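Local coordinates for protein GH86A beta-porphyranase (Bacteroides plebeius, PDB 4AW7) that hydrolyses the sulfated red-seaweed polysaccharide porphyran at beta-(1->4) linkages between D-galactose and L-galactose-6-sulfate, releasing mostly disaccharides, at residues A[25-30]-A[411-416]; A[100-105]-A[137-142]; A[494-499]-A[562-567]. All coordinates share one frame; numbering follows the deposited sequence. Where two conformers were deposited one is given.

Interaction 1: A[25-30]-A[411-416]; sequences DYNTRR and NKNSWK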
loop_
_atom_site.group_PDB
_atom_site.type_symbol
_atom_site.label_atom_id
_atom_site.label_comp_id
_atom_site.label_asym_id
_atom_site.label_seq_id
_atom_site.Cartn_x
_atom_site.Cartn_y
_atom_site.Cartn_z
ATOM N N ASP A 25 8.679 17.653 -15.737
ATOM C CA ASP A 25 8.199 18.955 -16.186
ATOM C C ASP A 25 7.600 19.670 -14.993
ATOM O O ASP A 25 6.428 19.471 -14.661
ATOM C CB ASP A 25 7.202 18.831 -17.307
ATOM C CG ASP A 25 6.770 20.169 -17.852
ATOM O OD1 ASP A 25 7.237 21.208 -17.339
ATOM O OD2 ASP A 25 5.902 20.120 -18.740
ATOM N N TYR A 26 8.412 20.494 -14.331
ATOM C CA TYR A 26 7.950 21.200 -13.168
ATOM C C TYR A 26 7.013 22.364 -13.485
ATOM O O TYR A 26 6.518 23.011 -12.562
ATOM C CB TYR A 26 9.122 21.627 -12.238
ATOM C CG TYR A 26 10.160 22.485 -12.946
ATOM C CD1 TYR A 26 9.947 23.854 -13.170
ATOM C CD2 TYR A 26 11.359 21.937 -13.404
ATOM C CE1 TYR A 26 10.890 24.639 -13.827
ATOM C CE2 TYR A 26 12.295 22.704 -14.067
ATOM C CZ TYR A 26 12.068 24.055 -14.273
ATOM O OH TYR A 26 13.030 24.803 -14.931
ATOM N N ASN A 27 6.784 22.628 -14.770
ATOM C CA ASN A 27 5.775 23.593 -15.182
ATOM C C ASN A 27 4.423 22.977 -15.478
ATOM O O ASN A 27 3.493 23.681 -15.821
ATOM C CB ASN A 27 6.269 24.369 -16.422
ATOM C CG ASN A 27 7.504 25.176 -16.119
ATOM O OD1 ASN A 27 8.582 24.835 -16.589
ATOM N ND2 ASN A 27 7.382 26.147 -15.224
ATOM N N THR A 28 4.293 21.663 -15.294
ATOM C CA THR A 28 2.999 20.986 -15.457
ATOM C C THR A 28 2.629 20.345 -14.137
ATOM O O THR A 28 3.349 19.472 -13.656
ATOM C CB THR A 28 3.072 19.951 -16.581
ATOM O OG1 THR A 28 3.347 20.632 -17.812
ATOM C CG2 THR A 28 1.760 19.187 -16.733
ATOM N N ARG A 29 1.527 20.795 -13.557
ATOM C CA ARG A 29 1.020 20.206 -12.339
ATOM C C ARG A 29 0.346 18.869 -12.672
ATOM O O ARG A 29 -0.396 18.802 -13.643
ATOM C CB ARG A 29 0.045 21.171 -11.675
ATOM C CG ARG A 29 -0.588 20.645 -10.409
ATOM C CD ARG A 29 -1.209 21.713 -9.584
ATOM N NE ARG A 29 -2.154 22.556 -10.344
ATOM C CZ ARG A 29 -3.095 23.309 -9.790
ATOM N NH1 ARG A 29 -3.267 23.329 -8.465
ATOM N NH2 ARG A 29 -3.922 23.972 -10.593
ATOM N N ARG A 30 0.535 17.848 -11.859
ATOM C CA ARG A 30 -0.056 16.539 -12.097
ATOM C C ARG A 30 -1.055 16.214 -10.998
ATOM O O ARG A 30 -0.813 16.469 -9.806
ATOM C CB ARG A 30 1.037 15.468 -12.230
ATOM C CG ARG A 30 0.513 14.046 -12.455
ATOM C CD ARG A 30 1.575 13.166 -13.095
ATOM N NE ARG A 30 1.119 11.787 -13.241
ATOM C CZ ARG A 30 1.269 10.836 -12.329
ATOM N NH1 ARG A 30 1.886 11.071 -11.162
ATOM N NH2 ARG A 30 0.770 9.631 -12.593
ATOM N N ASN A 411 14.752 17.605 -18.844
ATOM C CA ASN A 411 13.789 18.636 -18.566
ATOM C C ASN A 411 13.777 19.574 -19.781
ATOM O O ASN A 411 14.844 19.975 -20.272
ATOM C CB ASN A 411 14.210 19.414 -17.312
ATOM C CG ASN A 411 13.381 20.636 -17.080
ATOM O OD1 ASN A 411 13.822 21.755 -17.385
ATOM N ND2 ASN A 411 12.173 20.457 -16.595
ATOM N N LYS A 412 12.579 19.959 -20.221
ATOM C CA LYS A 412 12.399 20.756 -21.448
ATOM C C LYS A 412 13.018 22.142 -21.343
ATOM O O LYS A 412 13.318 22.744 -22.385
ATOM C CB LYS A 412 10.914 20.882 -21.832
ATOM C CG LYS A 412 10.078 21.675 -20.837
ATOM C CD LYS A 412 8.567 21.623 -21.087
ATOM C CE LYS A 412 7.869 22.719 -20.243
ATOM N NZ LYS A 412 6.373 22.580 -20.153
ATOM N N ASN A 413 13.168 22.663 -20.123
ATOM C CA ASN A 413 13.771 23.987 -19.882
ATOM C C ASN A 413 15.247 23.889 -19.474
ATOM O O ASN A 413 15.833 24.876 -18.981
ATOM C CB ASN A 413 13.023 24.738 -18.786
ATOM C CG ASN A 413 11.589 24.973 -19.112
ATOM O OD1 ASN A 413 10.704 24.664 -18.302
ATOM N ND2 ASN A 413 11.325 25.473 -20.299
ATOM N N SER A 414 15.849 22.714 -19.642
ATOM C CA SER A 414 17.235 22.488 -19.245
ATOM C C SER A 414 17.508 22.916 -17.816
ATOM O O SER A 414 18.577 23.434 -17.491
ATOM C CB SER A 414 18.172 23.232 -20.209
ATOM O OG SER A 414 17.939 22.778 -21.531
ATOM N N TRP A 415 16.522 22.702 -16.945
ATOM C CA TRP A 415 16.621 23.050 -15.530
ATOM C C TRP A 415 16.994 24.510 -15.254
ATOM O O TRP A 415 17.565 24.818 -14.212
ATOM C CB TRP A 415 17.647 22.146 -14.828
ATOM C CG TRP A 415 17.468 20.682 -15.090
ATOM C CD1 TRP A 415 18.248 19.894 -15.863
ATOM C CD2 TRP A 415 16.437 19.830 -14.563
ATOM N NE1 TRP A 415 17.790 18.607 -15.851
ATOM C CE2 TRP A 415 16.663 18.537 -15.073
ATOM C CE3 TRP A 415 15.362 20.038 -13.699
ATOM C CZ2 TRP A 415 15.868 17.450 -14.737
ATOM C CZ3 TRP A 415 14.544 18.941 -13.384
ATOM C CH2 TRP A 415 14.822 17.673 -13.899
ATOM N N LYS A 416 16.633 25.408 -16.164
ATOM C CA LYS A 416 17.052 26.816 -16.036
ATOM C C LYS A 416 16.643 27.467 -14.717
ATOM O O LYS A 416 17.351 28.356 -14.203
ATOM C CB LYS A 416 16.542 27.631 -17.245
ATOM C CG LYS A 416 15.080 28.063 -17.168
ATOM C CD LYS A 416 14.585 28.683 -18.474
ATOM C CE LYS A 416 13.128 29.091 -18.371
ATOM N NZ LYS A 416 12.896 30.151 -17.338
HETATM O O HOH W 1 9.751 22.169 -16.678
#
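Asp-25 and Asn-411 mark the nearest approach of the two backbones, 6.1 Å between their CA atoms, and each is the first residue of a type I turn, 25-28 and 411-414. The carboxylate of Asp-25 carries the polar half of the contact. Its CG lies anti to the backbone N (chi1 -176°), which carries the carboxylate to the ammonium group of Lys-412, whose extended chain delivers NZ to Asp-25 OD2 at 2.9 Å, on the syn side but tilted out of the carboxylate plane, in a salt bridge. Thr-28 OG1 gives its proton to the same OD2 from the opposite face, while Asp-25 OD1 takes the N-H of Asn-27 in an Asx turn.

Asn-411 repeats this device, its OD1 accepting from the backbone N of both Asn-413 and Trp-415. The turns follow strands 21-25 and 405-410, parallel neighbours in one sheet; 411-416 belongs to porphyranase beta-sandwich domain 1, and the corner at 26-28 passes the chain to the sheet of 29-32. Between the turns a water accepts from Asn-411 ND2 (3.0 Å) and lies 2.8 Å from Asp-25 OD1 and 2.9 Å from Asn-27 OD1; it also sits 3.5 Å above the plane of the Tyr-26 ring, over its centre.

That plane is only 8° from the Asn-411 amide, and Tyr-26 CE2 lies 3.4 Å from Asn-411 ND2. Trp-415 CE3 meets the tyrosine edge, 4.1 Å from Tyr-26 CE2, and CB of Asn-411 covers one indole face. Tyr-26 OH bonds to Asp-417, and Asn-411 ND2 also reaches Val-24 O.

Interaction 2: A[100-105]-A[137-142]; sequences VKRYIA and VPEFFE. With K (potassium ion), chain G.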
loop_
_atom_site.group_PDB
_atom_site.type_symbol
_atom_site.label_atom_id
_atom_site.label_comp_id
_atom_site.label_asym_id
_atom_site.label_seq_id
_atom_site.Cartn_x
_atom_site.Cartn_y
_atom_site.Cartn_z
ATOM N N VAL A 100 -11.557 12.514 16.703
ATOM C CA VAL A 100 -10.985 11.420 15.926
ATOM C C VAL A 100 -9.467 11.511 15.907
ATOM O O VAL A 100 -8.912 12.550 15.505
ATOM C CB VAL A 100 -11.498 11.447 14.484
ATOM C CG1 VAL A 100 -10.858 10.340 13.688
ATOM C CG2 VAL A 100 -13.011 11.334 14.423
ATOM N N LYS A 101 -8.781 10.461 16.364
ATOM C CA LYS A 101 -7.338 10.381 16.296
ATOM C C LYS A 101 -6.962 9.516 15.100
ATOM O O LYS A 101 -7.479 8.397 14.922
ATOM C CB LYS A 101 -6.729 9.789 17.550
ATOM C CG LYS A 101 -5.205 9.903 17.623
ATOM C CD LYS A 101 -4.651 9.291 18.917
ATOM C CE LYS A 101 -3.158 9.260 18.972
ATOM N NZ LYS A 101 -2.671 10.504 19.531
ATOM N N ARG A 102 -6.040 9.995 14.279
ATOM C CA ARG A 102 -5.638 9.263 13.096
ATOM C C ARG A 102 -4.722 8.116 13.456
ATOM O O ARG A 102 -3.554 8.290 13.754
ATOM C CB ARG A 102 -4.980 10.167 12.076
ATOM C CG ARG A 102 -4.556 9.417 10.813
ATOM C CD ARG A 102 -4.155 10.398 9.701
ATOM N NE ARG A 102 -3.711 9.749 8.501
ATOM C CZ ARG A 102 -4.491 9.413 7.493
ATOM N NH1 ARG A 102 -5.801 9.509 7.560
ATOM N NH2 ARG A 102 -3.940 8.897 6.413
ATOM N N TYR A 103 -5.279 6.904 13.413
ATOM C CA TYR A 103 -4.555 5.633 13.517
ATOM C C TYR A 103 -5.559 4.538 13.163
ATOM O O TYR A 103 -6.767 4.801 13.048
ATOM C CB TYR A 103 -3.953 5.403 14.904
ATOM C CG TYR A 103 -4.899 5.058 16.034
ATOM C CD1 TYR A 103 -5.634 6.034 16.675
ATOM C CD2 TYR A 103 -5.061 3.742 16.463
ATOM C CE1 TYR A 103 -6.472 5.713 17.731
ATOM C CE2 TYR A 103 -5.892 3.413 17.493
ATOM C CZ TYR A 103 -6.600 4.399 18.130
ATOM O OH TYR A 103 -7.469 4.099 19.159
ATOM N N ILE A 104 -5.043 3.323 13.013
ATOM C CA ILE A 104 -5.849 2.143 12.785
ATOM C C ILE A 104 -5.884 1.300 14.052
ATOM O O ILE A 104 -4.840 0.857 14.539
ATOM C CB ILE A 104 -5.260 1.263 11.665
ATOM C CG1 ILE A 104 -5.081 2.028 10.355
ATOM C CG2 ILE A 104 -6.091 0.003 11.479
ATOM C CD1 ILE A 104 -4.222 1.289 9.312
ATOM N N ALA A 105 -7.080 1.073 14.591
ATOM C CA ALA A 105 -7.279 0.112 15.663
ATOM C C ALA A 105 -7.554 -1.244 15.024
ATOM O O ALA A 105 -8.413 -1.332 14.133
ATOM C CB ALA A 105 -8.459 0.537 16.553
ATOM N N VAL A 137 -11.976 8.476 19.247
ATOM C CA VAL A 137 -12.042 7.235 18.493
ATOM C C VAL A 137 -10.963 7.188 17.422
ATOM O O VAL A 137 -10.518 8.219 16.942
ATOM C CB VAL A 137 -13.429 7.077 17.846
ATOM C CG1 VAL A 137 -14.534 7.047 18.943
ATOM C CG2 VAL A 137 -13.722 8.126 16.802
ATOM N N PRO A 138 -10.539 5.990 17.002
ATOM C CA PRO A 138 -9.634 5.916 15.841
ATOM C C PRO A 138 -10.316 6.291 14.565
ATOM O O PRO A 138 -11.505 6.009 14.353
ATOM C CB PRO A 138 -9.250 4.435 15.804
ATOM C CG PRO A 138 -10.460 3.729 16.398
ATOM C CD PRO A 138 -10.910 4.667 17.517
ATOM N N GLU A 139 -9.560 6.888 13.650
ATOM C CA GLU A 139 -10.107 7.155 12.349
ATOM C C GLU A 139 -10.472 5.880 11.611
ATOM O O GLU A 139 -11.393 5.898 10.781
ATOM C CB GLU A 139 -9.132 8.011 11.507
ATOM C CG GLU A 139 -9.671 8.421 10.153
ATOM C CD GLU A 139 -8.773 9.371 9.375
ATOM O OE1 GLU A 139 -7.659 9.698 9.848
ATOM O OE2 GLU A 139 -9.199 9.771 8.279
ATOM N N PHE A 140 -9.698 4.819 11.820
ATOM C CA PHE A 140 -9.907 3.537 11.131
ATOM C C PHE A 140 -10.036 2.427 12.139
ATOM O O PHE A 140 -9.249 2.305 13.065
ATOM C CB PHE A 140 -8.736 3.203 10.191
ATOM C CG PHE A 140 -8.432 4.303 9.212
ATOM C CD1 PHE A 140 -9.187 4.421 8.069
ATOM C CD2 PHE A 140 -7.442 5.239 9.451
ATOM C CE1 PHE A 140 -8.989 5.449 7.200
ATOM C CE2 PHE A 140 -7.210 6.261 8.567
ATOM C CZ PHE A 140 -8.005 6.385 7.461
ATOM N N PHE A 141 -11.035 1.566 11.924
ATOM C CA PHE A 141 -11.170 0.325 12.691
ATOM C C PHE A 141 -11.097 -0.831 11.694
ATOM O O PHE A 141 -11.823 -0.852 10.712
ATOM C CB PHE A 141 -12.484 0.307 13.471
ATOM C CG PHE A 141 -12.667 -0.909 14.352
ATOM C CD1 PHE A 141 -11.613 -1.483 15.049
ATOM C CD2 PHE A 141 -13.925 -1.463 14.538
ATOM C CE1 PHE A 141 -11.792 -2.577 15.860
ATOM C CE2 PHE A 141 -14.100 -2.543 15.405
ATOM C CZ PHE A 141 -13.050 -3.095 16.052
ATOM N N GLU A 142 -10.216 -1.774 12.001
ATOM C CA GLU A 142 -9.878 -2.924 11.152
ATOM C C GLU A 142 -10.091 -4.153 12.050
ATOM O O GLU A 142 -9.164 -4.622 12.712
ATOM C CB GLU A 142 -8.444 -2.772 10.681
ATOM C CG GLU A 142 -7.968 -3.772 9.651
ATOM C CD GLU A 142 -6.504 -3.553 9.260
ATOM O OE1 GLU A 142 -5.687 -3.240 10.146
ATOM O OE2 GLU A 142 -6.214 -3.738 8.048
HETATM K K K G . -8.682 6.354 20.549
#
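Arg-102 reaches Glu-139 through NH1, 3.0 Å from OE1, in a salt bridge that meets the carboxylate from above its plane. Glu-139 is extended; Arg-102 is extended as far as NE, then turns (chi4 91°), and the guanidinium and carboxylate planes stand 59° apart. The edge of the Phe-140 ring points at Arg-102 NH1, 3.7 Å from Phe-140 CE2. CB of Pro-138 makes a CH-pi contact over one face of the Tyr-103 ring, 3.7 Å from the centroid. With chi1 at 73° the phenol is folded back across the proline, and Tyr-103 OH binds a potassium ion at 2.9 Å, which Leu-136 O also holds.

Behind runs a parallel strand pair, with Lys-101 N to Val-137 O and Ala-105 N to Phe-140 O, each 2.9 Å, on either side of a one-residue beta bulge. Strands 104-106 and 136-142, joined through helix 120-132, form a beta-alpha-beta crossover, consistent with a (beta/alpha)8 barrel. Side chain to side chain, Tyr-103 lies about 4 Å from substrate-binding Lys-70, and Glu-142, held by Arg-69, Ser-227 and Ser-271, about 5 Å from His-229. The carbonyls of Ser-41 and Phe-312 grip Arg-102 NH2, fixing the guanidinium's rotation, while Glu-139 probably balances its charge.

Interaction 3: A[494-499]-A[562-567]; sequences PFTGIE and NGDNNV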
loop_
_atom_site.group_PDB
_atom_site.type_symbol
_atom_site.label_atom_id
_atom_site.label_comp_id
_atom_site.label_asym_id
_atom_site.label_seq_id
_atom_site.Cartn_x
_atom_site.Cartn_y
_atom_site.Cartn_z
ATOM N N PRO A 494 -14.322 -4.300 -22.341
ATOM C CA PRO A 494 -14.924 -3.004 -22.660
ATOM C C PRO A 494 -14.698 -2.001 -21.552
ATOM O O PRO A 494 -14.636 -2.368 -20.362
ATOM C CB PRO A 494 -16.419 -3.337 -22.785
ATOM C CG PRO A 494 -16.615 -4.514 -21.910
ATOM C CD PRO A 494 -15.339 -5.279 -21.887
ATOM N N PHE A 495 -14.585 -0.740 -21.954
ATOM C CA PHE A 495 -14.437 0.400 -21.031
ATOM C C PHE A 495 -15.418 1.483 -21.446
ATOM O O PHE A 495 -15.746 1.582 -22.640
ATOM C CB PHE A 495 -13.017 0.951 -21.091
ATOM C CG PHE A 495 -11.984 -0.017 -20.639
ATOM C CD1 PHE A 495 -11.474 -0.954 -21.513
ATOM C CD2 PHE A 495 -11.542 -0.009 -19.325
ATOM C CE1 PHE A 495 -10.546 -1.865 -21.111
ATOM C CE2 PHE A 495 -10.583 -0.952 -18.919
ATOM C CZ PHE A 495 -10.098 -1.861 -19.802
ATOM N N THR A 496 -15.891 2.281 -20.500
ATOM C CA THR A 496 -16.844 3.347 -20.756
ATOM C C THR A 496 -16.413 4.650 -20.088
ATOM O O THR A 496 -15.656 4.645 -19.116
ATOM C CB THR A 496 -18.252 2.942 -20.267
ATOM O OG1 THR A 496 -18.256 2.754 -18.845
ATOM C CG2 THR A 496 -18.748 1.658 -20.966
ATOM N N GLY A 497 -16.955 5.763 -20.588
ATOM C CA GLY A 497 -16.760 7.050 -19.939
ATOM C C GLY A 497 -15.379 7.658 -20.078
ATOM O O GLY A 497 -15.047 8.554 -19.324
ATOM N N ILE A 498 -14.577 7.195 -21.007
ATOM C CA ILE A 498 -13.215 7.692 -21.120
ATOM C C ILE A 498 -13.170 9.101 -21.667
ATOM O O ILE A 498 -13.769 9.412 -22.688
ATOM C CB ILE A 498 -12.341 6.738 -21.971
ATOM C CG1 ILE A 498 -12.265 5.344 -21.222
ATOM C CG2 ILE A 498 -10.968 7.399 -22.303
ATOM C CD1 ILE A 498 -11.190 4.430 -21.617
ATOM N N GLU A 499 -12.498 9.988 -20.953
ATOM C CA GLU A 499 -12.120 11.291 -21.503
ATOM C C GLU A 499 -10.800 11.203 -22.157
ATOM O O GLU A 499 -9.756 11.171 -21.498
ATOM C CB GLU A 499 -12.013 12.372 -20.453
ATOM C CG GLU A 499 -13.296 12.903 -20.026
ATOM C CD GLU A 499 -13.147 14.279 -19.401
ATOM O OE1 GLU A 499 -12.347 15.123 -19.883
ATOM O OE2 GLU A 499 -13.878 14.502 -18.428
ATOM N N ASN A 562 -13.341 9.270 -27.094
ATOM C CA ASN A 562 -14.173 9.702 -25.978
ATOM C C ASN A 562 -15.354 8.756 -25.793
ATOM O O ASN A 562 -16.061 8.458 -26.753
ATOM C CB ASN A 562 -14.665 11.125 -26.235
ATOM C CG ASN A 562 -13.546 12.121 -26.220
ATOM O OD1 ASN A 562 -12.769 12.178 -25.252
ATOM N ND2 ASN A 562 -13.385 12.888 -27.298
ATOM N N GLY A 563 -15.552 8.270 -24.581
ATOM C CA GLY A 563 -16.654 7.351 -24.279
ATOM C C GLY A 563 -16.180 5.912 -24.279
ATOM O O GLY A 563 -15.297 5.506 -23.507
ATOM N N ASP A 564 -16.818 5.090 -25.115
ATOM C CA ASP A 564 -16.542 3.638 -25.166
ATOM C C ASP A 564 -15.225 3.309 -25.833
ATOM O O ASP A 564 -14.867 3.885 -26.847
ATOM C CB ASP A 564 -17.627 2.942 -25.973
ATOM C CG ASP A 564 -18.978 2.924 -25.262
ATOM O OD1 ASP A 564 -19.203 3.364 -24.119
ATOM O OD2 ASP A 564 -19.921 2.392 -25.920
ATOM N N ASN A 565 -14.476 2.393 -25.222
ATOM C CA ASN A 565 -13.256 1.887 -25.781
ATOM C C ASN A 565 -13.214 0.396 -25.520
ATOM O O ASN A 565 -13.882 -0.076 -24.595
ATOM C CB ASN A 565 -12.038 2.561 -25.161
ATOM C CG ASN A 565 -11.895 4.020 -25.577
ATOM O OD1 ASN A 565 -11.149 4.319 -26.502
ATOM N ND2 ASN A 565 -12.597 4.922 -24.881
ATOM N N ASN A 566 -12.476 -0.323 -26.362
ATOM C CA ASN A 566 -12.324 -1.755 -26.193
ATOM C C ASN A 566 -10.870 -2.157 -26.301
ATOM O O ASN A 566 -10.094 -1.605 -27.102
ATOM C CB ASN A 566 -13.136 -2.514 -27.240
ATOM C CG ASN A 566 -13.699 -3.809 -26.674
ATOM O OD1 ASN A 566 -14.688 -3.786 -25.933
ATOM N ND2 ASN A 566 -13.066 -4.908 -26.983
ATOM N N VAL A 567 -10.485 -3.116 -25.455
ATOM C CA VAL A 567 -9.182 -3.720 -25.516
ATOM C C VAL A 567 -9.385 -5.211 -25.780
ATOM O O VAL A 567 -10.169 -5.834 -25.091
ATOM C CB VAL A 567 -8.401 -3.485 -24.230
ATOM C CG1 VAL A 567 -7.074 -4.172 -24.373
ATOM C CG2 VAL A 567 -8.234 -1.993 -23.979
HETATM O O HOH W 2 -18.847 5.585 -22.654
#
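Phe-495 and Asn-565 form a hydrogen-bonded antiparallel pair, Phe-495 N to Asn-565 O 2.8 Å and Asn-565 N to Phe-495 O 3.0 Å, and their side chains leave the same face. CG of Phe-495 sits beside its backbone N (chi1 -64°), bringing the ring obliquely against Val-567, whose CG2 touches Phe-495 CE1 at 3.7 Å. Asn-565 adopts a similar first torsion, -70°, which carries its amide slantwise across Ile-498: Asn-565 ND2 comes within 3.4 Å of Ile-498 CB. That ND2 bonds Lys-561 O and, weakly, Gly-563 O, while OD1 takes Asn-526 ND2.

On the other face, the Asn-566 amide turns OD1 to Pro-494 CA (3.4 Å), its ND2 being held by Asp-568 and Ser-492. Thr-496 and Asp-564 run side by side in the same direction, Thr-496 CG2 against Asp-564 OD1; a water donates to this OD1 and accepts from Gly-497 N. Gly-497 and Ile-498 together face Gly-563 in a G1 beta bulge, both glycines having positive phi.

Strand 491-498 is one edge of a four-stranded antiparallel sheet, with 563-570 next to it. Phe-495, Ile-498 and Val-567 face the second sheet of a beta-sandwich, touching strands 469-484 and 577-589.

From the N terminus the chain enters interaction 1 at residues 25-30, and its partner at 411-416 is met only after 380 intervening residues. The loop so closed takes in the parallel barrel sheet, and interaction 2 is nested within it as a short loop of 31 residues, joining neighbouring barrel strands through one helix. Interaction 3 opens only after interaction 1 has closed, and pairs strands with 62 residues between them. None crosses another. Interaction 1 joins the exit of the N-terminal strand to the sandwich sheet in which that strand itself lies, past the barrel in sequence; interaction 2 stays in the barrel and interaction 3 in the last sandwich. The centres of 1 and 2 lie about 39 Å apart.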